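Local coordinates for homoserine dehydrogenase (Thermoplasma acidophilum, PDB 3ING), which probably catalyses the NADPH-dependent reduction of aspartate semialdehyde to homoserine, a step shared by threonine and methionine biosynthesis, at residues G13-G16 / L17-R21; I302-P306 / Y307-G311; R50-I54 / S55-S59; D193-K197 / K198-E202; A312-N315 / D316-L320. One frame throughout, in Å; residues are numbered along the deposited sequence.

Contacts 1, 2 and 5 are largely buried; contacts 3 and 4 lie nearer the surface. Contacts 2 and 5 follow one another on helix 306-321, which packs against contact 1 on helix 14-29 and reaches the second subunit. Contact 3 begins helix 54-64 on the far side of helix 14-29, its centre about 24 Å from the chain's centre, farthest of the five. Contacts 1, 2 and 4 all touch NADPH with different chemistry: helix-start amides for the pyrophosphate, a threonine at the nicotinamide, and a helix-ending glycine carbonyl with a glutamate. Gly305 holds the N-cap position in contact 2, whereas in contact 3 the Asp53 carboxylate caps its helix; contact 5 is mid-helix aliphatic packing.

Contact 1. Residues G13-G16 / L17-R21; sequences GNVG and LNVLR. With NDP (NADPH dihydro-nicotinamide-adenine-dinucleotide phosphate), chain C.
Asn18 meets Asn14 and Val15 along the first turn of helix 14-29. Its CB rests 3.5 Å from Val15 O. With CG turned beside the backbone N (chi1 -82°), the amide comes back over Asn14, where ND2 makes a weak hydrogen bond to Asn14 O, 2.9 Å. At the other branch of the tip, OD1 accepts from Arg21 NH1 at 3.0 Å, the donor standing above the amide plane rather than in it. Water 1 joins the same Arg21 NH1 to Asn14 O, and Leu17 CG lies over one face of the guanidinium, off toward its rim. The turn itself is closed by Leu17 N to Gly13 O, 2.9 Å. The amides at its start face the cofactor: Asn14 N donates to NADPH O1A at 3.1 Å. Val15 N donates to NADPH O2N at 2.9 Å. Gly13 CA comes within 3.4 Å of NADPH O5B. Gly11, Gly13 and Gly16, with phosphate oxygens on helix-start amides, are the hallmark of the Rossmann-fold dinucleotide-binding turn.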
# COMPACT_ATOMS: atom_id res chain seq x y z
N GLY A 13 14.35 -12.90 18.58
CA GLY A 13 15.58 -12.16 18.35
C GLY A 13 15.27 -10.72 17.97
O GLY A 13 14.32 -10.13 18.47
N ASN A 14 16.07 -10.15 17.07
CA ASN A 14 15.89 -8.76 16.64
C ASN A 14 14.45 -8.48 16.24
O ASN A 14 13.85 -7.49 16.63
CB ASN A 14 16.80 -8.44 15.45
CG ASN A 14 18.25 -8.41 15.83
OD1 ASN A 14 18.58 -8.55 16.99
ND2 ASN A 14 19.14 -8.26 14.86
N VAL A 15 13.90 -9.37 15.44
CA VAL A 15 12.56 -9.14 14.92
C VAL A 15 11.50 -9.61 15.92
O VAL A 15 10.60 -8.88 16.26
CB VAL A 15 12.35 -9.84 13.54
CG1 VAL A 15 10.89 -9.74 13.12
CG2 VAL A 15 13.27 -9.24 12.43
N GLY A 16 11.60 -10.85 16.38
CA GLY A 16 10.63 -11.41 17.31
C GLY A 16 10.46 -10.67 18.63
O GLY A 16 9.33 -10.51 19.11
N LEU A 17 11.54 -10.17 19.23
CA LEU A 17 11.34 -9.40 20.48
C LEU A 17 10.58 -8.10 20.17
O LEU A 17 9.74 -7.70 20.95
CB LEU A 17 12.66 -9.14 21.19
CG LEU A 17 12.61 -8.75 22.66
CD1 LEU A 17 11.80 -9.76 23.50
CD2 LEU A 17 14.04 -8.59 23.21
N ASN A 18 10.84 -7.49 19.02
CA ASN A 18 10.09 -6.29 18.61
C ASN A 18 8.64 -6.61 18.28
O ASN A 18 7.76 -5.76 18.40
CB ASN A 18 10.78 -5.60 17.40
CG ASN A 18 11.92 -4.70 17.83
OD1 ASN A 18 11.78 -3.96 18.79
ND2 ASN A 18 13.06 -4.78 17.12
N VAL A 19 8.39 -7.83 17.83
CA VAL A 19 7.01 -8.25 17.60
C VAL A 19 6.23 -8.23 18.94
O VAL A 19 5.13 -7.68 19.03
CB VAL A 19 6.92 -9.62 16.89
CG1 VAL A 19 5.54 -10.20 17.05
CG2 VAL A 19 7.31 -9.51 15.36
N LEU A 20 6.86 -8.75 19.99
CA LEU A 20 6.27 -8.70 21.31
C LEU A 20 6.10 -7.26 21.78
O LEU A 20 5.08 -6.90 22.35
CB LEU A 20 7.15 -9.47 22.31
CG LEU A 20 7.22 -11.00 22.20
CD1 LEU A 20 8.04 -11.61 23.33
CD2 LEU A 20 5.82 -11.59 22.18
N ARG A 21 7.10 -6.42 21.55
CA ARG A 21 6.99 -5.02 21.99
C ARG A 21 5.81 -4.34 21.33
O ARG A 21 5.02 -3.66 22.02
CB ARG A 21 8.27 -4.24 21.66
CG ARG A 21 9.49 -4.59 22.53
CD ARG A 21 10.73 -3.73 22.22
NE ARG A 21 11.88 -4.20 22.98
CZ ARG A 21 12.95 -4.82 22.49
NH1 ARG A 21 13.08 -5.06 21.20
NH2 ARG A 21 13.92 -5.17 23.31
PA NDP C . 17.87 -13.47 15.21
O1A NDP C . 18.14 -12.18 15.87
O2A NDP C . 19.02 -14.38 15.01
O5B NDP C . 16.76 -14.30 16.04
C5B NDP C . 16.34 -15.62 15.76
C4B NDP C . 15.48 -16.15 16.90
O4B NDP C . 15.14 -17.50 16.69
C3B NDP C . 16.23 -16.16 18.23
O3B NDP C . 15.33 -16.08 19.32
C2B NDP C . 16.90 -17.50 18.22
O2B NDP C . 17.23 -17.99 19.49
C1B NDP C . 15.78 -18.33 17.66
N9A NDP C . 16.19 -19.56 17.01
C8A NDP C . 17.34 -19.89 16.33
N7A NDP C . 17.19 -21.16 15.86
C5A NDP C . 15.99 -21.62 16.23
C6A NDP C . 15.39 -22.85 16.02
N6A NDP C . 15.87 -23.68 15.10
N1A NDP C . 14.15 -22.99 16.52
C2A NDP C . 13.50 -22.01 17.26
N3A NDP C . 14.08 -20.78 17.48
C4A NDP C . 15.33 -20.63 16.94
O3 NDP C . 17.15 -13.22 13.80
PN NDP C . 16.31 -11.92 13.37
O1N NDP C . 17.25 -10.83 12.98
O2N NDP C . 15.30 -11.68 14.46
O5D NDP C . 15.55 -12.40 12.02
C5D NDP C . 14.52 -13.37 12.21
C4D NDP C . 13.93 -13.74 10.85
O4D NDP C . 13.40 -12.56 10.28
C3D NDP C . 14.95 -14.25 9.86
O3D NDP C . 14.49 -15.40 9.14
C2D NDP C . 15.21 -13.07 8.95
O2D NDP C . 15.62 -13.44 7.67
C1D NDP C . 13.86 -12.39 8.95
N1N NDP C . 13.91 -10.99 8.58
C2N NDP C . 14.70 -10.12 9.29
C3N NDP C . 14.93 -8.82 8.88
C7N NDP C . 15.68 -7.91 9.77
O7N NDP C . 15.27 -6.59 9.76
N7N NDP C . 16.59 -8.34 10.63
C4N NDP C . 14.05 -8.17 7.81
C5N NDP C . 13.19 -9.20 7.12
C6N NDP C . 13.14 -10.52 7.53
P2B NDP C . 18.11 -17.17 20.55
O1X NDP C . 18.34 -18.24 21.59
O2X NDP C . 17.43 -15.84 21.01
O3X NDP C . 19.36 -16.84 19.80
O HOH W 1 14.74 -6.71 19.31

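Contact 2. Residues I302-P306 / Y307-G311; sequences IYDGP and YETAG. With NDP (NADPH dihydro-nicotinamide-adenine-dinucleotide phosphate), chain C.
Gly305 and Glu308 meet at the first turn of helix 306-321, where Gly305 holds the N-cap position and the Glu308 side chain turns back to its backbone N. Among the hydrogen bonds, the backbone ones open the helix: Thr309 N to Gly305 O, 3.0 Å, and Ala310 N to Pro306 O, 2.9 Å. Glu308 adds a weak one, Gly305 N to OE1 at 2.8 Å; the bend at chi2 (80°) curls its carboxylate back over the incoming chain. The same bend brings Glu308 OE1 into van der Waals contact with the edge of the Tyr303 ring, 3.8 Å from CD1, with ring and carboxylate planes 66° apart. Polar ends elsewhere tie the turn to its surroundings, Asp304 OD2 accepting from Gly148 N and Tyr307 OH bonding to Asp292 O of the second subunit. The cofactor is met by Thr309, whose OG1 lies between two acceptors, Gly305 O at 3.0 Å and NADPH O7N at 3.2 Å. Its methyl CG2 touches the nicotinamide ring, 3.6 Å from C4N, the carbon that carries the hydride.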
# COMPACT_ATOMS: atom_id res chain seq x y z
N ILE A 302 12.24 5.06 5.01
CA ILE A 302 13.39 5.85 5.40
C ILE A 302 14.39 5.00 6.18
O ILE A 302 15.59 5.11 6.01
CB ILE A 302 12.90 7.04 6.23
CG1 ILE A 302 12.04 7.97 5.35
CG2 ILE A 302 14.04 7.84 6.84
CD1 ILE A 302 12.76 8.56 4.19
N TYR A 303 13.90 4.16 7.08
CA TYR A 303 14.79 3.38 7.90
C TYR A 303 14.17 2.01 8.03
O TYR A 303 13.14 1.88 8.67
CB TYR A 303 14.94 4.03 9.26
CG TYR A 303 15.96 3.34 10.14
CD1 TYR A 303 15.61 2.26 10.92
CD2 TYR A 303 17.28 3.76 10.15
CE1 TYR A 303 16.56 1.60 11.72
CE2 TYR A 303 18.24 3.12 10.91
CZ TYR A 303 17.89 2.05 11.71
OH TYR A 303 18.86 1.44 12.51
N ASP A 304 14.76 1.01 7.41
CA ASP A 304 14.19 -0.32 7.45
C ASP A 304 15.01 -1.18 8.41
O ASP A 304 16.14 -1.56 8.11
CB ASP A 304 14.18 -0.93 6.08
CG ASP A 304 13.21 -2.08 5.98
OD1 ASP A 304 13.55 -3.20 6.42
OD2 ASP A 304 12.11 -1.84 5.48
N GLY A 305 14.47 -1.41 9.58
CA GLY A 305 15.15 -2.17 10.61
C GLY A 305 14.26 -3.25 11.13
O GLY A 305 13.14 -3.41 10.64
N PRO A 306 14.75 -4.01 12.12
CA PRO A 306 13.95 -5.09 12.71
C PRO A 306 12.67 -4.61 13.41
O PRO A 306 11.72 -5.37 13.49
CB PRO A 306 14.92 -5.75 13.69
CG PRO A 306 15.93 -4.71 13.97
CD PRO A 306 16.07 -3.92 12.73
N TYR A 307 12.63 -3.37 13.87
CA TYR A 307 11.41 -2.85 14.47
C TYR A 307 10.29 -2.71 13.41
O TYR A 307 9.15 -3.05 13.64
CB TYR A 307 11.67 -1.54 15.18
CG TYR A 307 10.43 -0.93 15.78
CD1 TYR A 307 9.90 -1.42 16.96
CD2 TYR A 307 9.79 0.12 15.15
CE1 TYR A 307 8.75 -0.89 17.50
CE2 TYR A 307 8.66 0.68 15.69
CZ TYR A 307 8.14 0.16 16.85
OH TYR A 307 6.99 0.71 17.35
N GLU A 308 10.65 -2.13 12.27
CA GLU A 308 9.74 -1.95 11.13
C GLU A 308 9.35 -3.26 10.52
O GLU A 308 8.20 -3.44 10.12
CB GLU A 308 10.40 -1.03 10.09
CG GLU A 308 10.63 0.39 10.63
CD GLU A 308 11.86 0.58 11.51
OE1 GLU A 308 12.79 -0.25 11.53
OE2 GLU A 308 11.94 1.65 12.12
N THR A 309 10.27 -4.20 10.48
CA THR A 309 9.95 -5.54 10.02
C THR A 309 8.93 -6.16 10.97
O THR A 309 7.96 -6.76 10.53
CB THR A 309 11.24 -6.39 10.00
OG1 THR A 309 12.20 -5.82 9.08
CG2 THR A 309 11.00 -7.89 9.62
N ALA A 310 9.13 -6.00 12.27
CA ALA A 310 8.15 -6.48 13.29
C ALA A 310 6.74 -5.87 13.06
O ALA A 310 5.71 -6.50 13.24
CB ALA A 310 8.70 -6.18 14.73
N GLY A 311 6.71 -4.62 12.63
CA GLY A 311 5.44 -3.96 12.37
C GLY A 311 4.74 -4.60 11.18
O GLY A 311 3.54 -4.73 11.19
PA NDP C . 17.87 -13.47 15.21
O1A NDP C . 18.14 -12.18 15.87
O2A NDP C . 19.02 -14.38 15.01
O5B NDP C . 16.76 -14.30 16.04
C5B NDP C . 16.34 -15.62 15.76
C4B NDP C . 15.48 -16.15 16.90
O4B NDP C . 15.14 -17.50 16.69
C3B NDP C . 16.23 -16.16 18.23
O3B NDP C . 15.33 -16.08 19.32
C2B NDP C . 16.90 -17.50 18.22
O2B NDP C . 17.23 -17.99 19.49
C1B NDP C . 15.78 -18.33 17.66
N9A NDP C . 16.19 -19.56 17.01
C8A NDP C . 17.34 -19.89 16.33
N7A NDP C . 17.19 -21.16 15.86
C5A NDP C . 15.99 -21.62 16.23
C6A NDP C . 15.39 -22.85 16.02
N6A NDP C . 15.87 -23.68 15.10
N1A NDP C . 14.15 -22.99 16.52
C2A NDP C . 13.50 -22.01 17.26
N3A NDP C . 14.08 -20.78 17.48
C4A NDP C . 15.33 -20.63 16.94
O3 NDP C . 17.15 -13.22 13.80
PN NDP C . 16.31 -11.92 13.37
O1N NDP C . 17.25 -10.83 12.98
O2N NDP C . 15.30 -11.68 14.46
O5D NDP C . 15.55 -12.40 12.02
C5D NDP C . 14.52 -13.37 12.21
C4D NDP C . 13.93 -13.74 10.85
O4D NDP C . 13.40 -12.56 10.28
C3D NDP C . 14.95 -14.25 9.86
O3D NDP C . 14.49 -15.40 9.14
C2D NDP C . 15.21 -13.07 8.95
O2D NDP C . 15.62 -13.44 7.67
C1D NDP C . 13.86 -12.39 8.95
N1N NDP C . 13.91 -10.99 8.58
C2N NDP C . 14.70 -10.12 9.29
C3N NDP C . 14.93 -8.82 8.88
C7N NDP C . 15.68 -7.91 9.77
O7N NDP C . 15.27 -6.59 9.76
N7N NDP C . 16.59 -8.34 10.63
C4N NDP C . 14.05 -8.17 7.81
C5N NDP C . 13.19 -9.20 7.12
C6N NDP C . 13.14 -10.52 7.53
P2B NDP C . 18.11 -17.17 20.55
O1X NDP C . 18.34 -18.24 21.59
O2X NDP C . 17.43 -15.84 21.01
O3X NDP C . 19.36 -16.84 19.80

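Contact 3. Residues R50-I54 / S55-S59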
# COMPACT_ATOMS: atom_id res chain seq x y z
N ARG A 50 -2.16 -19.69 29.08
CA ARG A 50 -3.30 -18.86 28.66
C ARG A 50 -3.01 -17.36 28.84
O ARG A 50 -3.13 -16.58 27.86
CB ARG A 50 -4.60 -19.24 29.43
CG ARG A 50 -5.29 -20.56 28.96
CD ARG A 50 -6.48 -20.98 29.85
N ASN A 51 -2.61 -16.95 30.05
CA ASN A 51 -2.34 -15.53 30.34
C ASN A 51 -0.82 -15.24 30.51
O ASN A 51 -0.31 -15.06 31.63
CB ASN A 51 -3.17 -15.03 31.56
N LEU A 52 -0.10 -15.23 29.38
CA LEU A 52 1.34 -15.01 29.41
C LEU A 52 1.57 -13.50 29.53
O LEU A 52 0.91 -12.70 28.84
CB LEU A 52 2.05 -15.52 28.14
CG LEU A 52 2.33 -17.03 27.91
CD1 LEU A 52 3.19 -17.27 26.66
CD2 LEU A 52 3.02 -17.65 29.09
N ASP A 53 2.54 -13.13 30.36
CA ASP A 53 2.83 -11.71 30.61
C ASP A 53 3.95 -11.24 29.70
O ASP A 53 5.14 -11.43 29.99
CB ASP A 53 3.14 -11.55 32.09
CG ASP A 53 3.43 -10.12 32.47
OD1 ASP A 53 3.74 -9.28 31.61
OD2 ASP A 53 3.38 -9.84 33.67
N ILE A 54 3.57 -10.57 28.61
CA ILE A 54 4.49 -10.22 27.54
C ILE A 54 5.59 -9.28 27.99
O ILE A 54 6.74 -9.50 27.66
CB ILE A 54 3.74 -9.58 26.31
CG1 ILE A 54 2.77 -10.58 25.67
CG2 ILE A 54 4.72 -9.08 25.30
CD1 ILE A 54 1.72 -9.91 24.70
N SER A 55 5.25 -8.24 28.73
CA SER A 55 6.29 -7.30 29.16
C SER A 55 7.26 -8.01 30.08
O SER A 55 8.44 -7.71 30.07
CB SER A 55 5.70 -6.05 29.82
OG SER A 55 4.97 -6.40 30.93
N SER A 56 6.77 -8.95 30.87
CA SER A 56 7.65 -9.71 31.72
C SER A 56 8.58 -10.60 30.89
O SER A 56 9.76 -10.74 31.21
CB SER A 56 6.87 -10.54 32.70
OG SER A 56 7.71 -10.90 33.73
N ILE A 57 8.07 -11.18 29.82
CA ILE A 57 8.89 -12.00 28.94
C ILE A 57 9.92 -11.14 28.23
O ILE A 57 11.07 -11.53 28.08
CB ILE A 57 8.02 -12.77 27.93
CG1 ILE A 57 7.23 -13.88 28.67
CG2 ILE A 57 8.89 -13.34 26.82
CD1 ILE A 57 6.12 -14.52 27.88
N ILE A 58 9.51 -9.96 27.77
CA ILE A 58 10.45 -9.04 27.12
C ILE A 58 11.61 -8.69 28.10
O ILE A 58 12.80 -8.76 27.75
CB ILE A 58 9.76 -7.76 26.67
CG1 ILE A 58 8.81 -8.05 25.49
CG2 ILE A 58 10.81 -6.71 26.25
CD1 ILE A 58 7.80 -6.91 25.26
N SER A 59 11.24 -8.34 29.33
CA SER A 59 12.21 -7.97 30.32
C SER A 59 13.19 -9.11 30.62
O SER A 59 14.41 -8.87 30.73
CB SER A 59 11.50 -7.48 31.58
OG SER A 59 12.41 -7.31 32.65
O HOH W 2 2.64 -7.08 31.78
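Ile54 and Ile58, one turn apart at the start of helix 54-64, make the tight side of this contact. Ile58 CD1 reaches Ile54 CG2 at 3.8 Å, and Ile58 CG1 lies 3.3 Å from Ile54 O, the same oxygen that accepts from Ile58 N at 2.8 Å. The packing thins toward the incoming loop, where Leu52 CB meets Ile57 CD1 at 4.2 Å. On the solvent side the chemistry becomes polar. Asp53 is the N-cap residue: its CG stands opposite its own backbone N (chi1 -179°), which carries the carboxylate forward over the first turn. There OD1 takes a hydrogen bond from Ser56 N, 3.1 Å and 160° at the hydrogen, the donor arriving from above the carboxylate plane, 62° out of it. Asp53 CG also presses on Ser56 CB at 3.5 Å, and a water links OD1 with Ser55 OG. Asp53 O accepts from Ile57 N at 2.9 Å and so completes the helix start. Inward, Ile54 packs on Leu20 and Ile23 of helix 14-29 and on Val37 of strand 34-41, while Ile57 covers Val40 of that strand; Ser55 touches Asp24 and Arg28 on helix 14-29.

Contact 4. Residues D193-K197 / K198-E202. With NDP (NADPH dihydro-nicotinamide-adenine-dinucleotide phosphate), chain C.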
# COMPACT_ATOMS: atom_id res chain seq x y z
N ASP A 193 29.83 -4.63 10.95
CA ASP A 193 29.64 -4.24 12.37
C ASP A 193 28.43 -3.29 12.45
O ASP A 193 27.54 -3.49 13.28
CB ASP A 193 30.92 -3.58 12.88
CG ASP A 193 30.83 -3.07 14.34
OD1 ASP A 193 30.22 -3.71 15.18
OD2 ASP A 193 31.44 -2.03 14.64
N ASP A 194 28.38 -2.29 11.58
CA ASP A 194 27.24 -1.40 11.55
C ASP A 194 25.93 -2.11 11.22
O ASP A 194 24.92 -1.79 11.80
CB ASP A 194 27.42 -0.27 10.55
CG ASP A 194 28.40 0.77 11.04
OD1 ASP A 194 28.59 0.88 12.26
OD2 ASP A 194 28.97 1.47 10.18
N ALA A 195 25.95 -3.03 10.24
CA ALA A 195 24.72 -3.78 9.91
C ALA A 195 24.17 -4.60 11.10
O ALA A 195 22.97 -4.67 11.32
CB ALA A 195 24.95 -4.68 8.68
N ILE A 196 25.08 -5.22 11.85
CA ILE A 196 24.73 -5.97 13.05
C ILE A 196 24.17 -5.03 14.10
O ILE A 196 23.17 -5.34 14.72
CB ILE A 196 25.95 -6.79 13.59
CG1 ILE A 196 26.32 -7.89 12.57
CG2 ILE A 196 25.65 -7.38 14.93
CD1 ILE A 196 27.55 -8.67 12.92
N LYS A 197 24.81 -3.88 14.29
CA LYS A 197 24.31 -2.86 15.21
C LYS A 197 22.91 -2.39 14.84
O LYS A 197 22.07 -2.27 15.70
CB LYS A 197 25.27 -1.68 15.28
CG LYS A 197 26.49 -1.96 16.13
CD LYS A 197 27.55 -0.85 16.00
CE LYS A 197 28.70 -1.11 16.99
NZ LYS A 197 29.82 -0.12 16.88
N LYS A 198 22.65 -2.16 13.55
CA LYS A 198 21.32 -1.82 13.10
C LYS A 198 20.32 -2.96 13.26
O LYS A 198 19.11 -2.74 13.40
CB LYS A 198 21.34 -1.42 11.62
CG LYS A 198 22.03 -0.11 11.31
CD LYS A 198 21.44 0.59 10.04
CE LYS A 198 21.32 -0.31 8.81
NZ LYS A 198 21.01 0.47 7.52
N GLY A 199 20.82 -4.19 13.22
CA GLY A 199 19.98 -5.36 13.38
C GLY A 199 19.47 -5.95 12.09
O GLY A 199 18.57 -6.78 12.14
N ILE A 200 20.07 -5.56 10.96
CA ILE A 200 19.61 -5.97 9.63
C ILE A 200 20.35 -7.19 9.06
O ILE A 200 19.90 -7.75 8.10
CB ILE A 200 19.70 -4.82 8.56
CG1 ILE A 200 21.14 -4.36 8.35
CG2 ILE A 200 18.73 -3.61 8.92
CD1 ILE A 200 21.42 -3.39 7.11
N ALA A 201 21.49 -7.58 9.60
CA ALA A 201 22.27 -8.70 9.06
C ALA A 201 21.57 -10.01 9.38
O ALA A 201 20.97 -10.15 10.45
CB ALA A 201 23.65 -8.72 9.66
N GLU A 202 21.67 -10.98 8.47
CA GLU A 202 21.12 -12.30 8.67
C GLU A 202 21.89 -13.01 9.76
O GLU A 202 23.08 -12.74 9.97
CB GLU A 202 21.24 -13.09 7.38
CG GLU A 202 20.23 -12.68 6.33
CD GLU A 202 18.88 -13.24 6.63
OE1 GLU A 202 18.62 -14.42 6.26
OE2 GLU A 202 18.08 -12.51 7.26
PA NDP C . 17.87 -13.47 15.21
O1A NDP C . 18.14 -12.18 15.87
O2A NDP C . 19.02 -14.38 15.01
O5B NDP C . 16.76 -14.30 16.04
C5B NDP C . 16.34 -15.62 15.76
C4B NDP C . 15.48 -16.15 16.90
O4B NDP C . 15.14 -17.50 16.69
C3B NDP C . 16.23 -16.16 18.23
O3B NDP C . 15.33 -16.08 19.32
C2B NDP C . 16.90 -17.50 18.22
O2B NDP C . 17.23 -17.99 19.49
C1B NDP C . 15.78 -18.33 17.66
N9A NDP C . 16.19 -19.56 17.01
C8A NDP C . 17.34 -19.89 16.33
N7A NDP C . 17.19 -21.16 15.86
C5A NDP C . 15.99 -21.62 16.23
C6A NDP C . 15.39 -22.85 16.02
N6A NDP C . 15.87 -23.68 15.10
N1A NDP C . 14.15 -22.99 16.52
C2A NDP C . 13.50 -22.01 17.26
N3A NDP C . 14.08 -20.78 17.48
C4A NDP C . 15.33 -20.63 16.94
O3 NDP C . 17.15 -13.22 13.80
PN NDP C . 16.31 -11.92 13.37
O1N NDP C . 17.25 -10.83 12.98
O2N NDP C . 15.30 -11.68 14.46
O5D NDP C . 15.55 -12.40 12.02
C5D NDP C . 14.52 -13.37 12.21
C4D NDP C . 13.93 -13.74 10.85
O4D NDP C . 13.40 -12.56 10.28
C3D NDP C . 14.95 -14.25 9.86
O3D NDP C . 14.49 -15.40 9.14
C2D NDP C . 15.21 -13.07 8.95
O2D NDP C . 15.62 -13.44 7.67
C1D NDP C . 13.86 -12.39 8.95
N1N NDP C . 13.91 -10.99 8.58
C2N NDP C . 14.70 -10.12 9.29
C3N NDP C . 14.93 -8.82 8.88
C7N NDP C . 15.68 -7.91 9.77
O7N NDP C . 15.27 -6.59 9.76
N7N NDP C . 16.59 -8.34 10.63
C4N NDP C . 14.05 -8.17 7.81
C5N NDP C . 13.19 -9.20 7.12
C6N NDP C . 13.14 -10.52 7.53
P2B NDP C . 18.11 -17.17 20.55
O1X NDP C . 18.34 -18.24 21.59
O2X NDP C . 17.43 -15.84 21.01
O3X NDP C . 19.36 -16.84 19.80
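Ala195 CB and Ile200 CG1, 3.8 Å apart, form the apolar centre where helix 188-198 ends. Ile200 CG1 sits between its backbone N and carbonyl carbon (chi1 62°), which lays it against Ala195. Alongside, Ala201 CB meets Ile196 CG1 at 4.0 Å. Around this patch runs a Schellman motif with Gly199, at positive phi, as the C-prime residue: Ile200 N bonds to Ala195 O at 3.1 Å and Gly199 N weakly to Ile196 O at 3.0 Å. Gly199 N also donates to Ala195 O, 2.9 Å, so that oxygen is gripped by two amides from opposite faces of its plane. The reversal turns Gly199 O to the cofactor, where it accepts from the carboxamide N7N of NADPH at 2.9 Å and from Asn14 ND2. Farther along, Glu202 OE2 takes a hydrogen bond from the ribose hydroxyl O2D, 2.7 Å; Glu202 is also predicted to bind homoserine. At the outer edge Lys197 NZ and Asp193 OD2 make a weak salt bridge of 3.4 Å. Ala195 and Ala201 lean on Thr174 of helix 173-183, and Lys198 crosses to Asp283 in a salt bridge while its side chain rests on Tyr303, in the loop before helix 306-321.

Contact 5. Residues A312-N315 / D316-L320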
# COMPACT_ATOMS: atom_id res chain seq x y z
N ALA A 312 5.51 -5.06 10.21
CA ALA A 312 4.98 -5.79 9.04
C ALA A 312 4.41 -7.13 9.45
O ALA A 312 3.30 -7.52 9.05
CB ALA A 312 6.12 -5.98 7.96
N VAL A 313 5.12 -7.84 10.33
CA VAL A 313 4.61 -9.07 10.92
C VAL A 313 3.27 -8.83 11.64
O VAL A 313 2.31 -9.61 11.47
CB VAL A 313 5.63 -9.76 11.89
CG1 VAL A 313 5.04 -10.97 12.57
CG2 VAL A 313 6.97 -10.09 11.14
N VAL A 314 3.18 -7.75 12.43
CA VAL A 314 1.95 -7.53 13.21
C VAL A 314 0.81 -7.08 12.28
O VAL A 314 -0.34 -7.42 12.52
CB VAL A 314 2.16 -6.60 14.43
CG1 VAL A 314 0.81 -6.30 15.13
CG2 VAL A 314 3.13 -7.24 15.42
N ASN A 315 1.15 -6.37 11.20
CA ASN A 315 0.13 -6.05 10.19
C ASN A 315 -0.46 -7.34 9.62
O ASN A 315 -1.67 -7.48 9.50
CB ASN A 315 0.68 -5.19 9.06
CG ASN A 315 -0.41 -4.67 8.18
OD1 ASN A 315 -0.64 -5.16 7.04
ND2 ASN A 315 -1.18 -3.74 8.72
N ASP A 316 0.41 -8.32 9.31
CA ASP A 316 -0.05 -9.61 8.82
C ASP A 316 -0.97 -10.30 9.84
O ASP A 316 -2.00 -10.88 9.46
CB ASP A 316 1.10 -10.55 8.45
CG ASP A 316 1.64 -10.33 7.03
OD1 ASP A 316 0.96 -9.69 6.18
OD2 ASP A 316 2.74 -10.88 6.76
N ILE A 317 -0.60 -10.26 11.12
CA ILE A 317 -1.45 -10.84 12.19
C ILE A 317 -2.85 -10.20 12.19
O ILE A 317 -3.89 -10.89 12.30
CB ILE A 317 -0.78 -10.68 13.59
CG1 ILE A 317 0.52 -11.51 13.67
CG2 ILE A 317 -1.78 -11.06 14.72
CD1 ILE A 317 1.31 -11.34 15.01
N LEU A 318 -2.88 -8.88 12.04
CA LEU A 318 -4.14 -8.14 12.07
C LEU A 318 -4.94 -8.40 10.80
O LEU A 318 -6.17 -8.57 10.86
CB LEU A 318 -3.87 -6.65 12.29
CG LEU A 318 -3.26 -6.37 13.66
CD1 LEU A 318 -2.93 -4.88 13.84
CD2 LEU A 318 -4.24 -6.85 14.77
N LEU A 319 -4.27 -8.51 9.66
CA LEU A 319 -5.01 -8.87 8.42
C LEU A 319 -5.66 -10.25 8.57
O LEU A 319 -6.80 -10.44 8.15
CB LEU A 319 -4.10 -8.84 7.19
CG LEU A 319 -3.66 -7.45 6.67
CD1 LEU A 319 -2.56 -7.55 5.61
CD2 LEU A 319 -4.93 -6.76 6.11
N LEU A 320 -4.95 -11.19 9.18
CA LEU A 320 -5.50 -12.53 9.34
C LEU A 320 -6.59 -12.61 10.41
O LEU A 320 -7.42 -13.51 10.39
CB LEU A 320 -4.41 -13.55 9.61
CG LEU A 320 -3.64 -13.99 8.38
CD1 LEU A 320 -2.35 -14.75 8.77
CD2 LEU A 320 -4.51 -14.88 7.52
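Ala312 O accepts from Asp316 N at 3.0 Å, the first of four consecutive i to i+4 backbone bonds; the last, Leu319 N to Asn315 O, measures 2.8 Å. The residues of 312-315 and 316-320 thus form unbroken alpha-helix. Aliphatic side chains pair one turn apart: Val314 CG1 lies 4.2 Å from Leu318 CD1, and Val313 CG1 is a looser 4.5 Å from Ile317 CD1. Ile317 CG1 rests 3.4 Å from Val313 O, because chi1 of -66° sets it beside its own backbone N and back along the helix. Through these residues helix 306-321 packs on the nucleotide-binding Rossmann domain, with Val313 and Ile317 on Val87 of strand 85-88 and Val314 on Ile22 and Ile23 of helix 14-29. Another side of the helix meets the second subunit, Leu318 and Leu319 touching its Leu160 and Val314 its Pro161. The buried carboxylate of Asp316 is held from outside, OD1 by a salt bridge to Arg140 and OD2 by the backbone N of Glu142, a residue of the sodium site.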